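Local atomic coordinates of glutamine synthetase (Streptomyces coelicolor, PDB entry 4BAX), a protein that belongs to the glutamine synthetase family, joining an N-terminal beta-Grasp domain to a catalytic domain in an assembly of ten chains. Residues K23-T28 and P38-D43; V58-F63 and L78-D83. One frame throughout, in Å; residues are numbered along the deposited sequence.

Both contacts lie in the beta-Grasp domain, in one five-stranded sheet, with centres about 11 Å apart. Contact 1 (23-28 with 38-43) brings together the two strands that are outermost within this chain through side chains, whereas contact 2 (58-63 with 78-83) is a backbone-bonded pairing of neighbouring strands inside the sheet. Strand 40-43 lies beside strand 56-66, so the two contacts meet directly: Trp-40 O is 2.4 Å from Leu-59 N, a probable hydrogen bond, and Phe-42 CE1 packs 3.5 Å from Leu-59 CD2. Trp-40 thus takes part in the sheet ladder while its ring serves contact 1. The side chain of Leu-78, in contact 2, is about 14 Å from a bound sodium ion.

Contact 1 of 2, residues K23-T28 and P38-D43; sequences KTKIIT and PVWGFD
Lys-23 NZ is gripped twice: it donates a hydrogen bond to Gly-41 O at 2.8 Å, and it stands over one face of Trp-40. The bond lies in the carbonyl plane, with a C=O...donor angle of 158°. In the cation-pi contact, Lys-23 NZ is 3.8 Å from the centroid of the six-membered ring of Trp-40, 15° off the normal. CG of Lys-23 takes the crowded position between backbone N and carbonyl carbon, and the chain runs extended until a bend at its last torsion turns the ammonium group.

The opposite face of the indole receives Lys-25, whose NZ sits 3.2 Å from the centroid of the five-membered ring of Trp-40 and only 5° off the normal. Because Lys-25 NZ and Trp-40 NE1 are both donors, that approach is cation-pi and not a hydrogen bond. Lys-25 CD adds a CH-pi contact at 3.9 Å from the centroid of the Trp-40 six-membered ring. Thr-24 O lies at the ring edge, 3.6 Å from Trp-40 CH2. The side chains of Lys-25 and Pro-38 cross obliquely, CE of Lys-25 lying 3.7 Å from Pro-38 CG, and Ile-27 CD1 meets Pro-38 CD tip to tip at 4.1 Å.

With the short strand axes no nearer than 10.5 Å, this Lys-Trp-Lys cation-pi sandwich joins strands 20-28 and 40-43, outermost within this chain, across one side of the beta-Grasp domain's mixed sheet. Tyr-8 of strand 3-11 meets the Trp-40 ring edge-to-face and also touches Lys-25. Strand 20-28 bonds to strand 3-11, strand 40-43 to strand 56-66, and Thr-24 pairs with an antiparallel strand of a second subunit, continuing the sheet into it.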
ATOM      1  N   LYS A  23       0.057 -25.332  29.661  1.00 29.91           N
ATOM      2  CA  LYS A  23       1.116 -26.055  28.970  1.00 29.69           C
ATOM      3  C   LYS A  23       0.741 -27.510  28.662  1.00 30.15           C
ATOM      4  O   LYS A  23      -0.188 -28.085  29.254  1.00 30.21           O
ATOM      5  CB  LYS A  23       2.450 -25.962  29.713  1.00 29.36           C
ATOM      6  CG  LYS A  23       2.388 -26.144  31.177  1.00 29.50           C
ATOM      7  CD  LYS A  23       3.780 -26.100  31.759  1.00 30.23           C
ATOM      8  CE  LYS A  23       3.707 -26.224  33.265  1.00 31.58           C
ATOM      9  NZ  LYS A  23       4.811 -27.065  33.806  1.00 32.66           N
ATOM     10  N   THR A  24       1.520 -28.097  27.760  1.00 30.24           N
ATOM     11  CA  THR A  24       1.287 -29.435  27.240  1.00 29.76           C
ATOM     12  C   THR A  24       2.159 -30.479  27.877  1.00 30.73           C
ATOM     13  O   THR A  24       3.390 -30.313  27.977  1.00 31.01           O
ATOM     14  CB  THR A  24       1.536 -29.495  25.715  1.00 28.67           C
ATOM     15  OG1 THR A  24       0.872 -28.407  25.052  1.00 28.18           O
ATOM     16  CG2 THR A  24       1.122 -30.849  25.141  1.00 28.04           C
ATOM     17  N   LYS A  25       1.517 -31.570  28.272  1.00 31.45           N
ATOM     18  CA  LYS A  25       2.218 -32.712  28.822  1.00 32.50           C
ATOM     19  C   LYS A  25       1.998 -33.898  27.876  1.00 32.62           C
ATOM     20  O   LYS A  25       0.867 -34.157  27.422  1.00 31.76           O
ATOM     21  CB  LYS A  25       1.659 -33.034  30.208  1.00 33.69           C
ATOM     22  CG  LYS A  25       2.382 -34.117  30.990  1.00 34.63           C
ATOM     23  CD  LYS A  25       1.913 -34.048  32.449  1.00 35.68           C
ATOM     24  CE  LYS A  25       2.756 -34.917  33.383  1.00 36.72           C
ATOM     25  NZ  LYS A  25       3.840 -34.108  34.054  1.00 36.99           N
ATOM     26  N   ILE A  26       3.074 -34.616  27.576  1.00 33.81           N
ATOM     27  CA  ILE A  26       2.964 -35.793  26.733  1.00 35.17           C
ATOM     28  C   ILE A  26       2.929 -37.010  27.611  1.00 37.70           C
ATOM     29  O   ILE A  26       3.877 -37.270  28.348  1.00 38.43           O
ATOM     30  CB  ILE A  26       4.151 -35.903  25.771  1.00 34.50           C
ATOM     31  CG1 ILE A  26       4.287 -34.603  24.952  1.00 34.12           C
ATOM     32  CG2 ILE A  26       3.992 -37.130  24.886  1.00 34.17           C
ATOM     33  CD1 ILE A  26       3.111 -34.325  24.014  1.00 33.68           C
ATOM     34  N   ILE A  27       1.851 -37.774  27.523  1.00 39.52           N
ATOM     35  CA  ILE A  27       1.672 -38.882  28.447  1.00 41.41           C
ATOM     36  C   ILE A  27       1.680 -40.205  27.700  1.00 43.61           C
ATOM     37  O   ILE A  27       0.995 -40.355  26.690  1.00 42.97           O
ATOM     38  CB  ILE A  27       0.343 -38.731  29.203  1.00 41.17           C
ATOM     39  CG1 ILE A  27       0.391 -37.454  30.044  1.00 41.36           C
ATOM     40  CG2 ILE A  27       0.021 -39.982  30.037  1.00 40.82           C
ATOM     41  CD1 ILE A  27      -0.810 -37.255  30.903  1.00 41.73           C
ATOM     42  N   THR A  28       2.447 -41.166  28.201  1.00 46.72           N
ATOM     43  CA  THR A  28       2.495 -42.480  27.574  1.00 50.29           C
ATOM     44  C   THR A  28       2.033 -43.478  28.620  1.00 53.68           C
ATOM     45  O   THR A  28       2.832 -44.089  29.325  1.00 53.80           O
ATOM     46  CB  THR A  28       3.913 -42.852  27.107  1.00 50.87           C
ATOM     47  OG1 THR A  28       4.470 -41.778  26.336  1.00 50.87           O
ATOM     48  CG2 THR A  28       3.879 -44.117  26.254  1.00 51.20           C
ATOM     49  N   PRO A  38      -1.408 -37.490  36.281  1.00 42.27           N
ATOM     50  CA  PRO A  38      -0.364 -37.052  37.207  1.00 42.19           C
ATOM     51  C   PRO A  38      -0.583 -35.594  37.636  1.00 42.17           C
ATOM     52  O   PRO A  38      -1.036 -34.767  36.832  1.00 41.68           O
ATOM     53  CB  PRO A  38       0.931 -37.188  36.380  1.00 41.93           C
ATOM     54  CG  PRO A  38       0.498 -37.337  34.950  1.00 41.57           C
ATOM     55  CD  PRO A  38      -0.876 -37.946  34.984  1.00 41.54           C
ATOM     56  N   VAL A  39      -0.254 -35.294  38.893  1.00 42.52           N
ATOM     57  CA  VAL A  39      -0.169 -33.910  39.344  1.00 42.51           C
ATOM     58  C   VAL A  39       1.103 -33.358  38.769  1.00 42.56           C
ATOM     59  O   VAL A  39       2.005 -34.124  38.418  1.00 42.52           O
ATOM     60  CB  VAL A  39      -0.211 -33.750  40.886  1.00 20.48           C
ATOM     61  CG1 VAL A  39      -1.253 -34.677  41.505  1.00 20.70           C
ATOM     62  CG2 VAL A  39       1.176 -33.981  41.491  1.00 20.05           C
ATOM     63  N   TRP A  40       1.150 -32.041  38.616  1.00 42.66           N
ATOM     64  CA  TRP A  40       2.278 -31.411  37.959  1.00 43.08           C
ATOM     65  C   TRP A  40       2.670 -30.125  38.684  1.00 44.32           C
ATOM     66  O   TRP A  40       2.082 -29.755  39.690  1.00 44.08           O
ATOM     67  CB  TRP A  40       1.920 -31.123  36.502  1.00 42.29           C
ATOM     68  CG  TRP A  40       3.082 -31.058  35.574  1.00 41.64           C
ATOM     69  CD1 TRP A  40       4.394 -31.319  35.868  1.00 41.41           C
ATOM     70  CD2 TRP A  40       3.039 -30.732  34.181  1.00 40.92           C
ATOM     71  NE1 TRP A  40       5.171 -31.162  34.741  1.00 41.09           N
ATOM     72  CE2 TRP A  40       4.363 -30.804  33.692  1.00 40.93           C
ATOM     73  CE3 TRP A  40       2.014 -30.384  33.301  1.00 40.22           C
ATOM     74  CZ2 TRP A  40       4.683 -30.537  32.360  1.00 40.50           C
ATOM     75  CZ3 TRP A  40       2.341 -30.110  31.983  1.00 40.03           C
ATOM     76  CH2 TRP A  40       3.660 -30.191  31.524  1.00 40.02           C
ATOM     77  N   GLY A  41       3.649 -29.421  38.151  1.00 46.19           N
ATOM     78  CA  GLY A  41       4.102 -28.220  38.806  1.00 48.32           C
ATOM     79  C   GLY A  41       4.517 -27.188  37.786  1.00 50.11           C
ATOM     80  O   GLY A  41       4.600 -27.479  36.587  1.00 50.46           O
ATOM     81  N   PHE A  42       4.768 -25.977  38.259  1.00 51.27           N
ATOM     82  CA  PHE A  42       5.282 -24.929  37.407  1.00 52.48           C
ATOM     83  C   PHE A  42       5.990 -23.895  38.261  1.00 54.35           C
ATOM     84  O   PHE A  42       5.959 -23.953  39.497  1.00 53.90           O
ATOM     85  CB  PHE A  42       4.178 -24.290  36.570  1.00 51.91           C
ATOM     86  CG  PHE A  42       3.162 -23.568  37.371  1.00 51.65           C
ATOM     87  CD1 PHE A  42       2.059 -24.240  37.884  1.00 51.70           C
ATOM     88  CD2 PHE A  42       3.302 -22.214  37.626  1.00 51.50           C
ATOM     89  CE1 PHE A  42       1.108 -23.570  38.640  1.00 51.59           C
ATOM     90  CE2 PHE A  42       2.356 -21.537  38.381  1.00 51.57           C
ATOM     91  CZ  PHE A  42       1.256 -22.221  38.888  1.00 51.58           C
ATOM     92  N   ASP A  43       6.639 -22.960  37.580  1.00 56.86           N
ATOM     93  CA  ASP A  43       7.313 -21.855  38.241  1.00 59.46           C
ATOM     94  C   ASP A  43       6.419 -20.631  38.461  1.00 60.64           C
ATOM     95  O   ASP A  43       6.039 -19.934  37.514  1.00 60.26           O
ATOM     96  CB  ASP A  43       8.577 -21.506  37.470  1.00 60.74           C
ATOM     97  CG  ASP A  43       9.523 -22.699  37.364  1.00 62.18           C
ATOM     98  OD1 ASP A  43       9.408 -23.639  38.192  1.00 62.56           O
ATOM     99  OD2 ASP A  43      10.360 -22.731  36.435  1.00 62.74           O
TER

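Contact 2 of 2, residues V58-F63 and L78-D83; sequences VLKPVF and LCEVLD
A classic beta bulge interrupts the ladder where Val-62 and Phe-63 both face Leu-78. Leu-78 O accepts from two successive amides, closely and nearly straight from Val-62 N (2.8 Å, 172° at the hydrogen) and at greater length from Phe-63 N (3.3 Å). Leu-78 N returns a bond to Phe-63 O at 2.8 Å. The extra residue shifts the register by one, consistent with the psi of -21° at Val-62, far from extended.

From Val-58 to Lys-60 the pairing is regular and antiparallel; at Pro-61 with Cys-79 the side chains already diverge. Val-58 with Leu-82 and Lys-60 with Glu-80 are hydrogen-bonded pairs, each closed by two amide-carbonyl bonds; Glu-80 N approaches Lys-60 O from 29° above the carbonyl plane. On their common face, Lys-60 and Glu-80 run side by side, and it is the methylene Lys-60 CD that lies near Glu-80 OE2 (3.4 Å), while Lys-60 NZ remains 5.4 Å from Glu-80 OE2. Glu-80 OE1 instead bonds to Asn-92. The side chains of Leu-82 and Lys-60 cross obliquely, CD1 of Leu-82 lying 3.7 Å from Lys-60 CD. On the other face, Leu-59 CB rests 3.9 Å from Cys-79 SG, and Leu-59 also touches Trp-10 of strand 3-11.

At the bulge, the side chains of Phe-63 and Leu-78 both touch Asp-195 of helix 190-210. These strands form a beta hairpin, bulged in one strand, within the mixed sheet of the beta-Grasp domain.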
ATOM      1  N   VAL A  58       2.093 -26.420  42.515  1.00 47.96           N
ATOM      2  CA  VAL A  58       1.674 -27.760  42.174  1.00 44.10           C
ATOM      3  C   VAL A  58       0.328 -27.661  41.417  1.00 41.14           C
ATOM      4  O   VAL A  58      -0.589 -26.922  41.824  1.00 40.42           O
ATOM      5  CB  VAL A  58       1.516 -28.623  43.443  1.00 43.19           C
ATOM      6  CG1 VAL A  58       0.789 -29.911  43.126  1.00 42.87           C
ATOM      7  CG2 VAL A  58       2.897 -28.908  44.067  1.00 42.78           C
ATOM      8  N   LEU A  59       0.227 -28.422  40.327  1.00 38.92           N
ATOM      9  CA  LEU A  59      -0.981 -28.525  39.537  1.00 36.57           C
ATOM     10  C   LEU A  59      -1.719 -29.802  39.882  1.00 35.74           C
ATOM     11  O   LEU A  59      -1.131 -30.905  39.798  1.00 35.43           O
ATOM     12  CB  LEU A  59      -0.622 -28.511  38.054  1.00 35.71           C
ATOM     13  CG  LEU A  59      -0.116 -27.131  37.602  1.00 35.12           C
ATOM     14  CD1 LEU A  59       0.392 -27.115  36.146  1.00 34.84           C
ATOM     15  CD2 LEU A  59      -1.186 -26.058  37.834  1.00 34.77           C
ATOM     16  N   LYS A  60      -2.958 -29.659  40.339  1.00 34.96           N
ATOM     17  CA  LYS A  60      -3.752 -30.815  40.662  1.00 34.32           C
ATOM     18  C   LYS A  60      -5.013 -30.833  39.794  1.00 33.45           C
ATOM     19  O   LYS A  60      -5.845 -29.941  39.916  1.00 33.39           O
ATOM     20  CB  LYS A  60      -4.139 -30.780  42.140  1.00 34.77           C
ATOM     21  CG  LYS A  60      -4.890 -31.985  42.605  1.00 36.01           C
ATOM     22  CD  LYS A  60      -5.381 -31.706  44.018  1.00 37.68           C
ATOM     23  CE  LYS A  60      -6.194 -32.861  44.569  1.00 39.07           C
ATOM     24  NZ  LYS A  60      -5.320 -34.074  44.536  1.00 39.85           N
ATOM     25  N   PRO A  61      -5.155 -31.851  38.923  1.00 32.71           N
ATOM     26  CA  PRO A  61      -6.304 -31.997  38.013  1.00 32.26           C
ATOM     27  C   PRO A  61      -7.621 -32.036  38.790  1.00 32.52           C
ATOM     28  O   PRO A  61      -7.695 -32.710  39.824  1.00 33.02           O
ATOM     29  CB  PRO A  61      -6.057 -33.359  37.342  1.00 32.25           C
ATOM     30  CG  PRO A  61      -4.577 -33.590  37.455  1.00 32.38           C
ATOM     31  CD  PRO A  61      -4.062 -32.800  38.613  1.00 32.50           C
ATOM     32  N   VAL A  62      -8.625 -31.279  38.353  1.00 32.17           N
ATOM     33  CA  VAL A  62      -9.931 -31.322  39.009  1.00 32.46           C
ATOM     34  C   VAL A  62     -11.019 -31.636  37.992  1.00 32.82           C
ATOM     35  O   VAL A  62     -12.130 -32.044  38.348  1.00 32.87           O
ATOM     36  CB  VAL A  62     -10.246 -30.005  39.776  1.00 32.55           C
ATOM     37  CG1 VAL A  62      -9.176 -29.745  40.822  1.00 32.42           C
ATOM     38  CG2 VAL A  62     -10.354 -28.826  38.815  1.00 32.36           C
ATOM     39  N   PHE A  63     -10.704 -31.388  36.725  1.00 33.40           N
ATOM     40  CA  PHE A  63     -11.654 -31.603  35.643  1.00 33.95           C
ATOM     41  C   PHE A  63     -10.883 -31.894  34.369  1.00 33.41           C
ATOM     42  O   PHE A  63      -9.827 -31.304  34.152  1.00 32.46           O
ATOM     43  CB  PHE A  63     -12.551 -30.380  35.469  1.00 34.78           C
ATOM     44  CG  PHE A  63     -13.487 -30.475  34.286  1.00 35.87           C
ATOM     45  CD1 PHE A  63     -14.738 -31.062  34.441  1.00 36.77           C
ATOM     46  CD2 PHE A  63     -13.135 -29.969  33.034  1.00 36.05           C
ATOM     47  CE1 PHE A  63     -15.626 -31.162  33.367  1.00 37.31           C
ATOM     48  CE2 PHE A  63     -14.015 -30.058  31.956  1.00 36.52           C
ATOM     49  CZ  PHE A  63     -15.265 -30.655  32.124  1.00 37.10           C
ATOM     50  N   LEU A  78      -8.032 -29.263  33.465  1.00 27.98           N
ATOM     51  CA  LEU A  78      -8.125 -28.099  34.333  1.00 28.30           C
ATOM     52  C   LEU A  78      -7.641 -28.451  35.741  1.00 28.54           C
ATOM     53  O   LEU A  78      -8.117 -29.417  36.322  1.00 27.57           O
ATOM     54  CB  LEU A  78      -9.568 -27.585  34.382  1.00 28.04           C
ATOM     55  CG  LEU A  78      -9.816 -26.363  35.262  1.00 27.69           C
ATOM     56  CD1 LEU A  78      -9.127 -25.109  34.717  1.00 27.16           C
ATOM     57  CD2 LEU A  78     -11.305 -26.141  35.449  1.00 27.71           C
ATOM     58  N   CYS A  79      -6.760 -27.619  36.308  1.00 29.94           N
ATOM     59  CA  CYS A  79      -6.119 -27.917  37.610  1.00 31.14           C
ATOM     60  C   CYS A  79      -6.384 -26.833  38.625  1.00 32.82           C
ATOM     61  O   CYS A  79      -6.757 -25.707  38.287  1.00 32.81           O
ATOM     62  CB  CYS A  79      -4.598 -28.066  37.460  1.00 30.72           C
ATOM     63  SG  CYS A  79      -4.007 -29.322  36.309  1.00 37.33           S
ATOM     64  N   GLU A  80      -6.210 -27.185  39.887  1.00 34.65           N
ATOM     65  CA  GLU A  80      -6.180 -26.167  40.919  1.00 36.27           C
ATOM     66  C   GLU A  80      -4.730 -26.065  41.343  1.00 36.62           C
ATOM     67  O   GLU A  80      -3.948 -27.011  41.143  1.00 36.78           O
ATOM     68  CB  GLU A  80      -7.110 -26.503  42.093  1.00 37.45           C
ATOM     69  CG  GLU A  80      -6.657 -27.716  42.907  1.00 39.17           C
ATOM     70  CD  GLU A  80      -7.585 -28.004  44.088  1.00 40.45           C
ATOM     71  OE1 GLU A  80      -8.503 -27.181  44.320  1.00 40.41           O
ATOM     72  OE2 GLU A  80      -7.401 -29.043  44.777  1.00 41.08           O
ATOM     73  N   VAL A  81      -4.384 -24.944  41.961  1.00 36.55           N
ATOM     74  CA  VAL A  81      -2.990 -24.668  42.279  1.00 36.67           C
ATOM     75  C   VAL A  81      -2.767 -24.895  43.766  1.00 36.89           C
ATOM     76  O   VAL A  81      -3.518 -24.390  44.618  1.00 36.50           O
ATOM     77  CB  VAL A  81      -2.585 -23.227  41.869  1.00 26.21           C
ATOM     78  CG1 VAL A  81      -1.114 -22.961  42.150  1.00 26.34           C
ATOM     79  CG2 VAL A  81      -2.882 -23.003  40.388  1.00 25.91           C
ATOM     80  N   LEU A  82      -1.716 -25.650  44.069  1.00 37.50           N
ATOM     81  CA  LEU A  82      -1.408 -25.973  45.446  1.00 38.56           C
ATOM     82  C   LEU A  82      -0.009 -25.534  45.791  1.00 40.60           C
ATOM     83  O   LEU A  82       0.858 -25.452  44.913  1.00 40.32           O
ATOM     84  CB  LEU A  82      -1.510 -27.476  45.677  1.00 37.96           C
ATOM     85  CG  LEU A  82      -2.809 -28.125  45.216  1.00 37.31           C
ATOM     86  CD1 LEU A  82      -2.742 -29.599  45.586  1.00 37.62           C
ATOM     87  CD2 LEU A  82      -4.048 -27.440  45.796  1.00 36.65           C
ATOM     88  N   ASP A  83       0.207 -25.317  47.089  1.00 42.62           N
ATOM     89  CA  ASP A  83       1.534 -25.088  47.623  1.00 44.55           C
ATOM     90  C   ASP A  83       2.228 -26.443  47.610  1.00 45.13           C
ATOM     91  O   ASP A  83       1.564 -27.467  47.419  1.00 45.47           O
ATOM     92  CB  ASP A  83       1.429 -24.553  49.060  1.00 46.10           C
ATOM     93  CG  ASP A  83       1.196 -23.026  49.126  1.00 46.57           C
ATOM     94  OD1 ASP A  83       1.732 -22.286  48.268  1.00 46.93           O
ATOM     95  OD2 ASP A  83       0.490 -22.560  50.056  1.00 47.82           O
TER